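Local structure of sigma-54 interaction domain protein (Enterococcus faecalis, 3GDW) at residues M99-L102 with E103-M107. The protein is of unknown function, but this piece is its mannose/fructose-type PTS EIIA domain, part of a larger protein that probably binds ATP and DNA. Sequence-based numbering, arbitrary orientation.
Sequences MIVL and EAIRM
E103 meets M99 one helical turn back: the selenomethionine methyl CE rests 3.9 Å from the carboxylate carbon CD of E103, with CG of E103 almost as near, and the two side chains slant across each other. M99 reaches this place because its chain folds back at chi2 (-59°) and again at chi3 (-35°), swinging CE toward the following turn. CD1 of I100 approaches the carboxylate from a second direction, 4.0 Å from E103 OE1. OE1 is hydrogen-bonded to OG of S124 on helix 114-135; these placements hold for the E103 conformer described, one of two modelled. One face over, V101 and I105 extend alongside each other in a common direction, CG1 of V101 4.2 Å from CG1 of I105. The backbone beneath sets this spacing: E103 N donates to M99 O at 2.8 Å, and the same i to i+4 bond recurs from A104 to I100, I105 to V101 and R106 to L102. I105 N to V101 O is the straightest, 174° at the hydrogen. Farther out, V101 and I105 pack on V9 and V7 of strand 6-12, I100 leans on I121 and F125, and M99 touches M72 of the second subunit. The arrangement is a regular alpha-helix, 98-109, one face of which packs on the parallel sheet of an alpha/beta EIIA-type domain, with helix 114-135 and the dimer partner alongside.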
# COMPACT_ATOMS: atom_id res chain seq x y z
N MSE B 99 -0.67 -3.49 6.11
CA MSE B 99 -1.30 -4.61 6.80
C MSE B 99 -0.90 -5.94 6.24
O MSE B 99 -0.74 -6.90 7.00
CB MSE B 99 -2.82 -4.51 6.74
CG MSE B 99 -3.33 -3.41 7.61
SE MSE B 99 -2.79 -3.73 9.47
CE MSE B 99 -2.87 -5.72 9.61
N ILE B 100 -0.76 -5.98 4.92
CA ILE B 100 -0.37 -7.17 4.19
C ILE B 100 1.09 -7.52 4.52
O ILE B 100 1.38 -8.68 4.78
CB ILE B 100 -0.54 -7.01 2.65
CG1 ILE B 100 -2.00 -6.72 2.29
CG2 ILE B 100 -0.11 -8.28 1.95
CD1 ILE B 100 -2.98 -7.69 2.95
N VAL B 101 1.99 -6.53 4.51
CA VAL B 101 3.38 -6.77 4.95
C VAL B 101 3.35 -7.32 6.41
O VAL B 101 3.99 -8.34 6.72
CB VAL B 101 4.28 -5.50 4.87
CG1 VAL B 101 5.71 -5.82 5.31
CG2 VAL B 101 4.27 -4.91 3.45
N LEU B 102 2.60 -6.64 7.27
CA LEU B 102 2.50 -7.05 8.66
C LEU B 102 2.05 -8.50 8.80
O LEU B 102 2.69 -9.28 9.50
CB LEU B 102 1.57 -6.13 9.43
CG LEU B 102 1.33 -6.39 10.92
CD1 LEU B 102 2.65 -6.40 11.64
CD2 LEU B 102 0.47 -5.29 11.49
N GLU B 103 0.96 -8.85 8.13
CA GLU B 103 0.42 -10.21 8.18
C GLU B 103 1.38 -11.25 7.59
O GLU B 103 1.51 -12.34 8.14
CB GLU B 103 -1.00 -10.25 7.57
CG GLU B 103 -1.96 -9.39 8.42
CD GLU B 103 -3.37 -9.20 7.88
OE1 GLU B 103 -3.57 -8.73 6.73
OE2 GLU B 103 -4.30 -9.44 8.67
N ALA B 104 2.06 -10.90 6.50
CA ALA B 104 3.03 -11.80 5.87
C ALA B 104 4.22 -12.10 6.79
O ALA B 104 4.58 -13.25 6.99
CB ALA B 104 3.53 -11.22 4.56
N ILE B 105 4.81 -11.06 7.34
CA ILE B 105 5.97 -11.24 8.23
C ILE B 105 5.55 -11.98 9.51
O ILE B 105 6.25 -12.89 9.98
CB ILE B 105 6.64 -9.86 8.53
CG1 ILE B 105 7.14 -9.21 7.23
CG2 ILE B 105 7.79 -10.00 9.51
CD1 ILE B 105 8.37 -9.85 6.60
N ARG B 106 4.38 -11.62 10.06
CA ARG B 106 3.94 -12.26 11.31
C ARG B 106 3.84 -13.77 11.10
O ARG B 106 4.43 -14.59 11.87
CB ARG B 106 2.60 -11.69 11.78
CG ARG B 106 2.20 -12.14 13.20
CD ARG B 106 0.81 -11.65 13.63
NE ARG B 106 -0.12 -11.47 12.51
CZ ARG B 106 -0.81 -12.44 11.91
NH1 ARG B 106 -0.70 -13.70 12.32
NH2 ARG B 106 -1.63 -12.14 10.91
N MSE B 107 3.11 -14.15 10.06
CA MSE B 107 2.90 -15.57 9.78
C MSE B 107 4.20 -16.27 9.39
O MSE B 107 4.46 -17.39 9.88
CB MSE B 107 1.83 -15.75 8.70
CG MSE B 107 0.49 -15.27 9.16
SE MSE B 107 -0.91 -15.60 7.87
CE MSE B 107 -0.47 -14.37 6.46